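PDB 2HJP: phosphonopyruvate hydrolase from Variovorax sp., which hydrolyses the carbon-phosphorus bond of phosphonopyruvate to give pyruvate and phosphate, using a divalent metal ion such as magnesium, manganese or cobalt. Local coordinates for residues V156-A161 with Q165-R170; G136-A141 with F150-R155; L46-A51 with H237-A242; S61-M66 with L78-D83. All coordinates share one frame; numbering follows the deposited sequence.

Contact 1 (V156-A161 with Q165-R170)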
loop_
_atom_site.group_PDB
_atom_site.type_symbol
_atom_site.label_atom_id
_atom_site.label_comp_id
_atom_site.label_asym_id
_atom_site.label_seq_id
_atom_site.Cartn_x
_atom_site.Cartn_y
_atom_site.Cartn_z
ATOM N N VAL A 156 -28.854 -8.839 -4.654
ATOM C CA VAL A 156 -30.111 -8.540 -3.958
ATOM C C VAL A 156 -30.144 -9.276 -2.610
ATOM O O VAL A 156 -30.154 -10.505 -2.586
ATOM C CB VAL A 156 -31.334 -9.001 -4.875
ATOM C CG1 VAL A 156 -32.660 -8.931 -4.097
ATOM C CG2 VAL A 156 -31.388 -8.167 -6.157
ATOM N N GLU A 157 -30.179 -8.515 -1.520
ATOM C CA GLU A 157 -30.193 -9.019 -0.149
ATOM C C GLU A 157 -31.595 -9.143 0.470
ATOM O O GLU A 157 -31.742 -9.580 1.631
ATOM C CB GLU A 157 -29.412 -8.059 0.747
ATOM C CG GLU A 157 -27.930 -8.053 0.586
ATOM C CD GLU A 157 -27.329 -9.299 1.154
ATOM O OE1 GLU A 157 -27.455 -9.543 2.369
ATOM O OE2 GLU A 157 -26.743 -10.023 0.368
ATOM N N ALA A 158 -32.613 -8.741 -0.275
ATOM C CA ALA A 158 -33.987 -8.762 0.243
ATOM C C ALA A 158 -34.464 -10.123 0.854
ATOM O O ALA A 158 -35.223 -10.121 1.831
ATOM C CB ALA A 158 -34.944 -8.291 -0.845
ATOM N N LEU A 159 -34.062 -11.270 0.294
ATOM C CA LEU A 159 -34.481 -12.555 0.900
ATOM C C LEU A 159 -33.844 -12.658 2.306
ATOM O O LEU A 159 -34.513 -12.890 3.315
ATOM C CB LEU A 159 -34.066 -13.760 0.028
ATOM C CG LEU A 159 -34.819 -13.856 -1.317
ATOM C CD1 LEU A 159 -34.545 -15.129 -2.101
ATOM C CD2 LEU A 159 -36.262 -13.805 -0.992
ATOM N N ILE A 160 -32.555 -12.406 2.355
ATOM C CA ILE A 160 -31.795 -12.442 3.583
ATOM C C ILE A 160 -32.334 -11.426 4.611
ATOM O O ILE A 160 -32.440 -11.749 5.792
ATOM C CB ILE A 160 -30.319 -12.170 3.276
ATOM C CG1 ILE A 160 -29.828 -13.274 2.342
ATOM C CG2 ILE A 160 -29.535 -11.985 4.568
ATOM C CD1 ILE A 160 -29.702 -14.637 2.929
ATOM N N ALA A 161 -32.711 -10.233 4.155
ATOM C CA ALA A 161 -33.217 -9.171 5.024
ATOM C C ALA A 161 -34.640 -9.451 5.458
ATOM O O ALA A 161 -35.257 -8.666 6.186
ATOM C CB ALA A 161 -33.173 -7.888 4.285
ATOM N N GLN A 165 -40.130 -12.543 -1.184
ATOM C CA GLN A 165 -39.885 -12.838 -2.583
ATOM C C GLN A 165 -40.332 -11.727 -3.554
ATOM O O GLN A 165 -39.564 -11.336 -4.451
ATOM C CB GLN A 165 -40.585 -14.155 -2.907
ATOM C CG GLN A 165 -39.987 -14.962 -4.019
ATOM C CD GLN A 165 -38.696 -15.700 -3.629
ATOM O OE1 GLN A 165 -38.664 -16.693 -2.861
ATOM N NE2 GLN A 165 -37.601 -15.190 -4.162
ATOM N N GLN A 166 -41.564 -11.208 -3.386
ATOM C CA GLN A 166 -42.065 -10.128 -4.262
ATOM C C GLN A 166 -41.062 -8.943 -4.320
ATOM O O GLN A 166 -40.752 -8.478 -5.388
ATOM C CB GLN A 166 -43.457 -9.615 -3.782
ATOM N N GLU A 167 -40.561 -8.495 -3.167
ATOM C CA GLU A 167 -39.623 -7.374 -3.050
ATOM C C GLU A 167 -38.230 -7.726 -3.669
ATOM O O GLU A 167 -37.613 -6.886 -4.333
ATOM C CB GLU A 167 -39.467 -7.012 -1.555
ATOM C CG GLU A 167 -38.457 -5.880 -1.257
ATOM C CD GLU A 167 -38.862 -4.528 -1.885
ATOM O OE1 GLU A 167 -39.849 -4.510 -2.656
ATOM O OE2 GLU A 167 -38.019 -3.580 -1.915
ATOM N N ALA A 168 -37.755 -8.961 -3.433
ATOM C CA ALA A 168 -36.491 -9.434 -3.991
ATOM C C ALA A 168 -36.623 -9.368 -5.503
ATOM O O ALA A 168 -35.721 -8.826 -6.184
ATOM C CB ALA A 168 -36.189 -10.899 -3.515
ATOM N N VAL A 169 -37.748 -9.868 -6.063
ATOM C CA VAL A 169 -37.893 -9.784 -7.525
ATOM C C VAL A 169 -38.047 -8.351 -8.018
ATOM O O VAL A 169 -37.524 -7.978 -9.087
ATOM C CB VAL A 169 -39.082 -10.614 -8.049
ATOM C CG1 VAL A 169 -39.400 -10.227 -9.521
ATOM C CG2 VAL A 169 -38.718 -12.070 -7.904
ATOM N N ARG A 170 -38.769 -7.536 -7.255
ATOM C CA ARG A 170 -38.951 -6.150 -7.634
ATOM C C ARG A 170 -37.581 -5.450 -7.705
ATOM O O ARG A 170 -37.313 -4.676 -8.620
ATOM C CB ARG A 170 -39.825 -5.456 -6.589
ATOM C CG ARG A 170 -39.971 -3.976 -6.884
ATOM N NH2 ARG A 170 -42.840 -5.165 -5.010
#
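Ala158 meets Ala168 where the loop after strand 151-156 packs on the first turns of helix 165-177. The apolar contacts come first. Ala158 CB lies 3.7 Å from Ala168 CA, so the methyl rests on the helix backbone as well as on the Ala168 methyl. Ala168 CB is also touched by Leu159, whose CD2 is 3.8 Å away. Val156 adds its CG1 branch. That branch stands anti to the Val156 backbone N (chi1 170°) and reaches Ala168 O at 3.7 Å and Ala168 CB at 4.1 Å. One side chain from the strand end and two from the loop thus converge on Ala168.

The forked end of Leu159 also packs against the end of the Gln165 side chain. The Gln165 chain is bent at chi2, and the two side chains meet at a slant.

The ionic groups look elsewhere. Glu167 pairs with Arg171 on its own helix. Around the contact, Ile183 and Ile185 of strand 182-185 pack on Val156, and Ile185 also touches Leu159 and Ala168. This is the beta-to-alpha connection of a TIM barrel unit. With no polar link between the segments, loop and helix are held together by van der Waals packing.

Contact 2 (G136-A141 with F150-R155); sequences GKIAAA and FVVIAR. With PPR (phosphonopyruvate), chain G.
The CD1 end of Ile138 reaches two strand residues, Val152 and Ala154. CD1 sits 3.7 Å from Ala154 CB and 4.0 Å from Val152 CG1. The Ile138 CG1 branch lies anti to the carbonyl carbon (chi1 -74°), and this swings the chain end toward the strand. The side chains of Ile138 and Val152 slide past each other in opposite directions. One turn further on, Ala141 directs its methyl at the same Val152 branch, with CB 4.1 Å from CG1. Val152 CG1 is therefore shared by two helix residues.

The helix and strand axes are nearly antiparallel at 167° and approach to 9.4 Å. This is the usual layering of a TIM barrel, in which helix 131-144 lies outside the parallel strands and leads back to the start of strand 151-156. Val152 and Ala154 face this helix, while Ile153 points away from it.

Arg155 closes the strand segment and turns to the substrate. Its extended chain carries the guanidinium to phosphonopyruvate, which lies at its edge. NH1 and NH2 both donate to the phosphonate O1P, at 3.1 and 3.0 Å. NH1 also makes a weak, bent bond to the substrate O2 (2.7 Å, 117°). Glu157 forms a salt bridge with Arg155 NE.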
loop_
_atom_site.group_PDB
_atom_site.type_symbol
_atom_site.label_atom_id
_atom_site.label_comp_id
_atom_site.label_asym_id
_atom_site.label_seq_id
_atom_site.Cartn_x
_atom_site.Cartn_y
_atom_site.Cartn_z
ATOM N N GLY A 136 -29.360 4.129 -8.726
ATOM C CA GLY A 136 -28.337 5.154 -9.017
ATOM C C GLY A 136 -26.895 4.589 -8.949
ATOM O O GLY A 136 -25.996 4.927 -9.740
ATOM N N LYS A 137 -26.654 3.766 -7.939
ATOM C CA LYS A 137 -25.327 3.143 -7.778
ATOM C C LYS A 137 -24.931 2.207 -8.940
ATOM O O LYS A 137 -23.802 2.205 -9.431
ATOM C CB LYS A 137 -25.318 2.429 -6.427
ATOM C CG LYS A 137 -25.299 3.464 -5.266
ATOM C CD LYS A 137 -25.529 2.797 -3.926
ATOM C CE LYS A 137 -24.281 2.053 -3.481
ATOM N NZ LYS A 137 -24.267 1.745 -1.984
ATOM N N ILE A 138 -25.871 1.415 -9.387
ATOM C CA ILE A 138 -25.612 0.510 -10.502
ATOM C C ILE A 138 -25.405 1.340 -11.775
ATOM O O ILE A 138 -24.493 1.061 -12.555
ATOM C CB ILE A 138 -26.859 -0.403 -10.689
ATOM C CG1 ILE A 138 -26.866 -1.429 -9.549
ATOM C CG2 ILE A 138 -26.855 -1.098 -12.080
ATOM C CD1 ILE A 138 -25.688 -2.440 -9.488
ATOM N N ALA A 139 -26.256 2.361 -11.997
ATOM C CA ALA A 139 -26.103 3.212 -13.199
ATOM C C ALA A 139 -24.732 3.919 -13.151
ATOM O O ALA A 139 -24.075 4.080 -14.190
ATOM C CB ALA A 139 -27.260 4.261 -13.284
ATOM N N ALA A 140 -24.309 4.356 -11.951
ATOM C CA ALA A 140 -22.966 4.989 -11.809
ATOM C C ALA A 140 -21.863 3.971 -12.186
ATOM O O ALA A 140 -20.844 4.356 -12.806
ATOM C CB ALA A 140 -22.728 5.487 -10.347
ATOM N N ALA A 141 -22.040 2.697 -11.798
ATOM C CA ALA A 141 -21.052 1.694 -12.091
ATOM C C ALA A 141 -20.979 1.446 -13.573
ATOM O O ALA A 141 -19.865 1.375 -14.127
ATOM C CB ALA A 141 -21.352 0.356 -11.351
ATOM N N PHE A 150 -16.989 -5.352 -19.518
ATOM C CA PHE A 150 -16.810 -5.488 -18.062
ATOM C C PHE A 150 -18.236 -5.649 -17.509
ATOM O O PHE A 150 -19.110 -4.908 -17.893
ATOM C CB PHE A 150 -16.224 -4.196 -17.518
ATOM C CG PHE A 150 -16.098 -4.149 -16.012
ATOM C CD1 PHE A 150 -14.921 -4.623 -15.371
ATOM C CD2 PHE A 150 -17.076 -3.517 -15.240
ATOM C CE1 PHE A 150 -14.732 -4.447 -13.973
ATOM C CE2 PHE A 150 -16.889 -3.340 -13.854
ATOM C CZ PHE A 150 -15.713 -3.807 -13.231
ATOM N N VAL A 151 -18.418 -6.545 -16.551
ATOM C CA VAL A 151 -19.718 -6.914 -16.035
ATOM C C VAL A 151 -20.102 -6.369 -14.688
ATOM O O VAL A 151 -19.356 -6.518 -13.736
ATOM C CB VAL A 151 -19.761 -8.492 -15.981
ATOM C CG1 VAL A 151 -21.004 -8.995 -15.328
ATOM C CG2 VAL A 151 -19.594 -9.013 -17.396
ATOM N N VAL A 152 -21.298 -5.787 -14.598
ATOM C CA VAL A 152 -21.749 -5.271 -13.329
ATOM C C VAL A 152 -22.885 -6.139 -12.806
ATOM O O VAL A 152 -23.954 -6.226 -13.410
ATOM C CB VAL A 152 -22.223 -3.832 -13.516
ATOM C CG1 VAL A 152 -22.881 -3.325 -12.219
ATOM C CG2 VAL A 152 -21.055 -2.980 -14.011
ATOM N N ILE A 153 -22.642 -6.754 -11.656
ATOM C CA ILE A 153 -23.562 -7.679 -11.014
ATOM C C ILE A 153 -24.139 -7.063 -9.781
ATOM O O ILE A 153 -23.408 -6.622 -8.894
ATOM C CB ILE A 153 -22.808 -9.010 -10.625
ATOM C CG1 ILE A 153 -22.155 -9.613 -11.896
ATOM C CG2 ILE A 153 -23.779 -10.086 -10.005
ATOM C CD1 ILE A 153 -21.102 -10.686 -11.630
ATOM N N ALA A 154 -25.478 -7.022 -9.730
ATOM C CA ALA A 154 -26.150 -6.468 -8.575
ATOM C C ALA A 154 -26.600 -7.625 -7.682
ATOM O O ALA A 154 -27.305 -8.560 -8.107
ATOM C CB ALA A 154 -27.373 -5.664 -9.018
ATOM N N ARG A 155 -26.247 -7.505 -6.427
ATOM C CA ARG A 155 -26.630 -8.501 -5.463
ATOM C C ARG A 155 -27.800 -8.034 -4.632
ATOM O O ARG A 155 -27.772 -6.957 -4.013
ATOM C CB ARG A 155 -25.409 -8.857 -4.618
ATOM C CG ARG A 155 -25.720 -9.592 -3.327
ATOM C CD ARG A 155 -24.405 -10.058 -2.624
ATOM N NE ARG A 155 -24.637 -10.336 -1.207
ATOM C CZ ARG A 155 -23.797 -10.961 -0.378
ATOM N NH1 ARG A 155 -22.641 -11.414 -0.825
ATOM N NH2 ARG A 155 -24.094 -11.084 0.924
HETATM C C1 PPR G . -18.120 -13.139 -0.079
HETATM O O1 PPR G . -17.613 -14.280 -0.439
HETATM O "O2'" PPR G . -17.497 -12.235 0.411
HETATM C C2 PPR G . -19.591 -13.011 -0.344
HETATM C C3 PPR G . -20.544 -13.987 -0.313
HETATM O O2 PPR G . -19.958 -11.760 -0.625
HETATM P P PPR G . -21.107 -14.187 1.446
HETATM O O1P PPR G . -21.755 -12.817 1.791
HETATM O O2P PPR G . -19.834 -14.511 2.273
HETATM O O3P PPR G . -22.117 -15.234 1.393
#

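Contact 3 (L46-A51 with H237-A242); sequences LSASYA and HAIRAA. With NA (sodium ion), chain D.
Ile239 reaches from helix 237-256 to Ala48 and Ser49 on the last turn of helix 43-49. This is the tight part of the contact, and it is small. Ile239 CG1 lies 4.1 Å from Ala48 CB, and CD1 lies 4.0 Å from Ser49 CB. With CG1 anti to the backbone N (chi1 -167°), the longer branch is carried toward Ala48, and the bend at chi2 (72°) takes CD1 to Ser49. One isoleucine thus spans two neighbouring residues.

The Ser49 hydroxyl has other work. Its OG donates to Leu46 O at 2.7 Å, one turn back, with the donor tilted 21° from the carbonyl plane. The same OG binds a sodium ion at 2.8 Å. His23 O is another ligand of that ion. The hydroxyl is therefore held between a carbonyl and a cation.

Beyond Ser49 the packing between the segments ends. Tyr50 and Ala51 lie just past the helix end, are partly exposed, and make no contact with residues 237-242. Ala51 has positive phi and closes the helix as a Schellman motif.

A third subunit covers both segments. Its Ile272 packs on Ala48 and its Leu26 on Ile239, while its Asp263 forms a salt bridge with Arg240. Within the chain, helix 43-49 follows strand 38-41 and lies between helix 60-71, touched by Leu46, and helix 237-256, which follows the last barrel strand, 229-234.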
loop_
_atom_site.group_PDB
_atom_site.type_symbol
_atom_site.label_atom_id
_atom_site.label_comp_id
_atom_site.label_asym_id
_atom_site.label_seq_id
_atom_site.Cartn_x
_atom_site.Cartn_y
_atom_site.Cartn_z
ATOM N N LEU A 46 -10.915 -12.703 1.966
ATOM C CA LEU A 46 -9.761 -11.869 2.248
ATOM C C LEU A 46 -9.840 -11.348 3.708
ATOM O O LEU A 46 -8.835 -11.352 4.418
ATOM C CB LEU A 46 -9.707 -10.701 1.261
ATOM C CG LEU A 46 -8.488 -9.842 1.377
ATOM C CD1 LEU A 46 -7.247 -10.658 1.144
ATOM C CD2 LEU A 46 -8.598 -8.724 0.380
ATOM N N SER A 47 -11.008 -10.913 4.178
ATOM C CA SER A 47 -11.059 -10.446 5.568
ATOM C C SER A 47 -10.768 -11.633 6.512
ATOM O O SER A 47 -10.122 -11.477 7.529
ATOM C CB SER A 47 -12.440 -9.779 5.897
ATOM O OG SER A 47 -13.417 -10.779 5.689
ATOM N N ALA A 48 -11.249 -12.829 6.194
ATOM C CA ALA A 48 -10.981 -13.967 7.087
ATOM C C ALA A 48 -9.467 -14.205 7.143
ATOM O O ALA A 48 -8.899 -14.493 8.220
ATOM C CB ALA A 48 -11.724 -15.239 6.590
ATOM N N SER A 49 -8.783 -14.072 6.010
ATOM C CA SER A 49 -7.336 -14.323 5.989
ATOM C C SER A 49 -6.545 -13.293 6.844
ATOM O O SER A 49 -5.456 -13.576 7.335
ATOM C CB SER A 49 -6.830 -14.372 4.538
ATOM O OG SER A 49 -6.757 -13.092 3.974
ATOM N N TYR A 50 -7.184 -12.158 7.114
ATOM C CA TYR A 50 -6.663 -11.079 7.962
ATOM C C TYR A 50 -7.210 -11.210 9.348
ATOM O O TYR A 50 -6.910 -10.412 10.204
ATOM C CB TYR A 50 -7.062 -9.703 7.375
ATOM C CG TYR A 50 -5.985 -9.247 6.399
ATOM C CD1 TYR A 50 -4.841 -8.557 6.852
ATOM C CD2 TYR A 50 -6.066 -9.559 5.040
ATOM C CE1 TYR A 50 -3.801 -8.207 5.953
ATOM C CE2 TYR A 50 -5.009 -9.208 4.112
ATOM C CZ TYR A 50 -3.910 -8.545 4.581
ATOM O OH TYR A 50 -2.907 -8.184 3.719
ATOM N N ALA A 51 -8.030 -12.226 9.586
ATOM C CA ALA A 51 -8.573 -12.422 10.915
ATOM C C ALA A 51 -9.363 -11.216 11.427
ATOM O O ALA A 51 -9.194 -10.795 12.597
ATOM C CB ALA A 51 -7.394 -12.818 11.968
ATOM N N HIS A 237 -14.776 -21.694 0.128
ATOM C CA HIS A 237 -14.264 -23.019 0.315
ATOM C C HIS A 237 -12.724 -23.077 0.329
ATOM O O HIS A 237 -12.134 -24.004 0.931
ATOM C CB HIS A 237 -14.860 -23.936 -0.758
ATOM C CG HIS A 237 -16.358 -23.936 -0.763
ATOM N ND1 HIS A 237 -17.096 -22.931 -1.363
ATOM C CD2 HIS A 237 -17.243 -24.691 -0.055
ATOM C CE1 HIS A 237 -18.374 -23.058 -1.006
ATOM N NE2 HIS A 237 -18.487 -24.121 -0.215
ATOM N N ALA A 238 -12.076 -22.096 -0.272
ATOM C CA ALA A 238 -10.598 -22.119 -0.222
ATOM C C ALA A 238 -10.142 -21.740 1.205
ATOM O O ALA A 238 -9.292 -22.428 1.804
ATOM C CB ALA A 238 -10.006 -21.105 -1.190
ATOM N N ILE A 239 -10.714 -20.689 1.780
ATOM C CA ILE A 239 -10.176 -20.330 3.118
ATOM C C ILE A 239 -10.528 -21.461 4.146
ATOM O O ILE A 239 -9.768 -21.772 5.094
ATOM C CB ILE A 239 -10.708 -18.894 3.599
ATOM C CG1 ILE A 239 -9.905 -18.414 4.810
ATOM C CG2 ILE A 239 -12.171 -18.944 3.921
ATOM C CD1 ILE A 239 -8.475 -17.987 4.498
ATOM N N ARG A 240 -11.664 -22.098 3.915
ATOM C CA ARG A 240 -12.118 -23.135 4.818
ATOM C C ARG A 240 -11.204 -24.315 4.686
ATOM O O ARG A 240 -10.735 -24.821 5.708
ATOM C CB ARG A 240 -13.607 -23.499 4.591
ATOM C CG ARG A 240 -14.525 -22.495 5.271
ATOM C CD ARG A 240 -15.953 -22.505 4.583
ATOM N NE ARG A 240 -16.730 -23.687 5.024
ATOM C CZ ARG A 240 -17.782 -24.144 4.369
ATOM N NH1 ARG A 240 -18.203 -23.494 3.231
ATOM N NH2 ARG A 240 -18.330 -25.268 4.801
ATOM N N ALA A 241 -10.893 -24.713 3.454
ATOM C CA ALA A 241 -9.980 -25.823 3.266
ATOM C C ALA A 241 -8.584 -25.518 3.900
ATOM O O ALA A 241 -7.930 -26.405 4.508
ATOM C CB ALA A 241 -9.799 -26.150 1.734
ATOM N N ALA A 242 -8.112 -24.287 3.695
ATOM C CA ALA A 242 -6.833 -23.882 4.186
ATOM C C ALA A 242 -6.809 -23.997 5.693
ATOM O O ALA A 242 -5.877 -24.576 6.258
ATOM C CB ALA A 242 -6.488 -22.428 3.777
HETATM NA NA NA D . -4.793 -13.136 2.004
#

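Contact 4 (S61-M66 with L78-D83); sequences STHLEM and LIADID. With MG (magnesium ion), chain C; PPR (phosphonopyruvate), chain G.
His63 meets Asp81 where helix 60-71 packs outside strand 78-81, the third strand of a TIM barrel. The imidazole carbon CE1 comes to 2.9 Å from Asp81 O, a close approach, with the oxygen oblique to the ring. His63 NE2 is 3.3 Å from the same oxygen, but the angle is too poor for a hydrogen bond. Ala80 CB lies at the ring edge, 4.3 Å from CE1. The His63 ring reaches the strand because CG stands anti to the backbone N (chi1 179°).

The next shell fixes the ring. Tyr99 OH hydrogen-bonds to ND1, and Gly41 O to NE2, so both nitrogens are satisfied from outside the two segments. The Tyr99 ring also meets the imidazole.

The Asp81 carboxylate leads to the active site. Its OD2 binds the magnesium ion at 2.1 Å. The substrate phosphonopyruvate chelates the same ion through O2 and O2', and three waters complete six ligands. Gly43 N also hydrogen-bonds to Asp81 OD2. Asp81 OD1 accepts from water 1, and Asp83 OD2 accepts from water 2, so each acid holds one of the metal's waters and may orient it. Asp83 does not bind the ion directly. Water 3 donates to the phosphonate O1P of the substrate.

The turn after the strand holds the carboxylate in place. Asp83 N donates to Asp81 OD1 at 3.0 Å, forming an Asx turn; the N-H comes from above the carboxylate plane, 38° out of it.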
loop_
_atom_site.group_PDB
_atom_site.type_symbol
_atom_site.label_atom_id
_atom_site.label_comp_id
_atom_site.label_asym_id
_atom_site.label_seq_id
_atom_site.Cartn_x
_atom_site.Cartn_y
_atom_site.Cartn_z
ATOM N N SER A 61 -8.381 -0.578 -0.034
ATOM C CA SER A 61 -7.094 -0.680 -0.717
ATOM C C SER A 61 -6.484 -2.128 -0.623
ATOM O O SER A 61 -5.909 -2.687 -1.589
ATOM C CB SER A 61 -6.186 0.375 -0.089
ATOM O OG SER A 61 -4.924 0.279 -0.654
ATOM N N THR A 62 -6.656 -2.764 0.521
ATOM C CA THR A 62 -6.114 -4.085 0.675
ATOM C C THR A 62 -6.825 -5.004 -0.335
ATOM O O THR A 62 -6.173 -5.798 -1.022
ATOM C CB THR A 62 -6.298 -4.589 2.101
ATOM O OG1 THR A 62 -5.458 -3.804 2.972
ATOM C CG2 THR A 62 -5.920 -6.054 2.222
ATOM N N HIS A 63 -8.132 -4.842 -0.466
ATOM C CA HIS A 63 -8.844 -5.686 -1.381
ATOM C C HIS A 63 -8.522 -5.373 -2.875
ATOM O O HIS A 63 -8.190 -6.291 -3.689
ATOM C CB HIS A 63 -10.353 -5.594 -1.077
ATOM C CG HIS A 63 -11.201 -6.432 -1.999
ATOM N ND1 HIS A 63 -11.743 -5.953 -3.171
ATOM C CD2 HIS A 63 -11.550 -7.742 -1.927
ATOM C CE1 HIS A 63 -12.387 -6.922 -3.796
ATOM N NE2 HIS A 63 -12.287 -8.026 -3.068
ATOM N N LEU A 64 -8.491 -4.090 -3.206
ATOM C CA LEU A 64 -8.200 -3.662 -4.580
ATOM C C LEU A 64 -6.822 -4.157 -4.972
ATOM O O LEU A 64 -6.657 -4.711 -6.067
ATOM C CB LEU A 64 -8.287 -2.109 -4.683
ATOM C CG LEU A 64 -7.746 -1.574 -6.027
ATOM C CD1 LEU A 64 -8.658 -2.095 -7.170
ATOM C CD2 LEU A 64 -7.765 -0.014 -6.028
ATOM N N GLU A 65 -5.820 -4.013 -4.085
ATOM C CA GLU A 65 -4.472 -4.510 -4.453
ATOM C C GLU A 65 -4.416 -6.053 -4.585
ATOM O O GLU A 65 -3.698 -6.567 -5.419
ATOM C CB GLU A 65 -3.416 -3.979 -3.463
ATOM C CG GLU A 65 -3.317 -2.460 -3.590
ATOM C CD GLU A 65 -3.129 -1.987 -5.107
ATOM O OE1 GLU A 65 -2.294 -2.519 -5.886
ATOM O OE2 GLU A 65 -3.774 -1.031 -5.518
ATOM N N MET A 66 -5.180 -6.764 -3.760
ATOM C CA MET A 66 -5.240 -8.206 -3.873
ATOM C C MET A 66 -5.874 -8.536 -5.228
ATOM O O MET A 66 -5.495 -9.535 -5.815
ATOM C CB MET A 66 -6.100 -8.833 -2.727
ATOM C CG MET A 66 -6.154 -10.398 -2.818
ATOM S SD MET A 66 -4.506 -11.144 -3.097
ATOM C CE MET A 66 -3.860 -10.961 -1.376
ATOM N N LEU A 78 -11.743 -12.600 -13.393
ATOM C CA LEU A 78 -11.808 -12.363 -11.952
ATOM C C LEU A 78 -13.079 -11.536 -11.740
ATOM O O LEU A 78 -13.270 -10.498 -12.407
ATOM C CB LEU A 78 -10.590 -11.515 -11.499
ATOM C CG LEU A 78 -10.721 -10.932 -10.089
ATOM C CD1 LEU A 78 -10.909 -12.066 -9.078
ATOM C CD2 LEU A 78 -9.413 -10.073 -9.780
ATOM N N ILE A 79 -13.929 -12.005 -10.833
ATOM C CA ILE A 79 -15.146 -11.341 -10.450
ATOM C C ILE A 79 -14.777 -10.789 -9.071
ATOM O O ILE A 79 -14.528 -11.579 -8.134
ATOM C CB ILE A 79 -16.272 -12.355 -10.280
ATOM C CG1 ILE A 79 -16.496 -13.128 -11.581
ATOM C CG2 ILE A 79 -17.534 -11.631 -9.763
ATOM C CD1 ILE A 79 -15.500 -14.250 -11.841
ATOM N N ALA A 80 -14.721 -9.459 -8.938
ATOM C CA ALA A 80 -14.384 -8.854 -7.650
ATOM C C ALA A 80 -15.603 -8.447 -6.804
ATOM O O ALA A 80 -16.549 -7.834 -7.319
ATOM C CB ALA A 80 -13.479 -7.612 -7.896
ATOM N N ASP A 81 -15.546 -8.766 -5.502
ATOM C CA ASP A 81 -16.566 -8.396 -4.533
ATOM C C ASP A 81 -16.303 -6.930 -4.051
ATOM O O ASP A 81 -15.280 -6.666 -3.431
ATOM C CB ASP A 81 -16.453 -9.352 -3.335
ATOM C CG ASP A 81 -17.489 -9.104 -2.256
ATOM O OD1 ASP A 81 -18.310 -8.157 -2.348
ATOM O OD2 ASP A 81 -17.462 -9.895 -1.278
ATOM N N ILE A 82 -17.191 -5.976 -4.345
ATOM C CA ILE A 82 -16.945 -4.609 -3.848
ATOM C C ILE A 82 -17.942 -4.211 -2.772
ATOM O O ILE A 82 -18.255 -3.022 -2.571
ATOM C CB ILE A 82 -16.892 -3.556 -5.016
ATOM C CG1 ILE A 82 -18.218 -3.514 -5.773
ATOM C CG2 ILE A 82 -15.753 -3.958 -5.967
ATOM C CD1 ILE A 82 -18.391 -2.312 -6.698
ATOM N N ASP A 83 -18.433 -5.221 -2.064
ATOM C CA ASP A 83 -19.359 -5.026 -0.946
ATOM C C ASP A 83 -20.496 -4.089 -1.330
ATOM O O ASP A 83 -21.246 -4.436 -2.251
ATOM C CB ASP A 83 -18.605 -4.484 0.278
ATOM C CG ASP A 83 -17.691 -5.567 0.973
ATOM O OD1 ASP A 83 -17.215 -5.253 2.107
ATOM O OD2 ASP A 83 -17.409 -6.696 0.423
HETATM MG MG MG C . -18.620 -10.422 0.364
HETATM C C1 PPR G . -18.120 -13.139 -0.079
HETATM O O1 PPR G . -17.613 -14.280 -0.439
HETATM O "O2'" PPR G . -17.497 -12.235 0.411
HETATM C C2 PPR G . -19.591 -13.011 -0.344
HETATM C C3 PPR G . -20.544 -13.987 -0.313
HETATM O O2 PPR G . -19.958 -11.760 -0.625
HETATM P P PPR G . -21.107 -14.187 1.446
HETATM O O1P PPR G . -21.755 -12.817 1.791
HETATM O O2P PPR G . -19.834 -14.511 2.273
HETATM O O3P PPR G . -22.117 -15.234 1.393
HETATM O O HOH W 1 -19.901 -8.815 -0.159
HETATM O O HOH W 2 -17.392 -9.190 1.590
HETATM O O HOH W 3 -19.663 -10.774 2.151
#

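In the fold
Following the chain from the N terminus, contact 3 opens first, at helix 43-49. It closes only at helix 237-256, after the last barrel strand, so the other three contacts are nested inside its loop. Contact 4 is the first to close, joining helix 60-71 to strand 78-81. Contact 2 then ties helix 131-144 to strand 151-156, and contact 1 follows directly, joining the end of that strand to helix 165-177. Contacts 4, 2 and 1 are in series and none cross. Contacts 2 and 4 touch through Ile153 and Ile79 inside the barrel, and both reach phosphonopyruvate. Contacts 3 and 4 touch where Leu46 packs on His63.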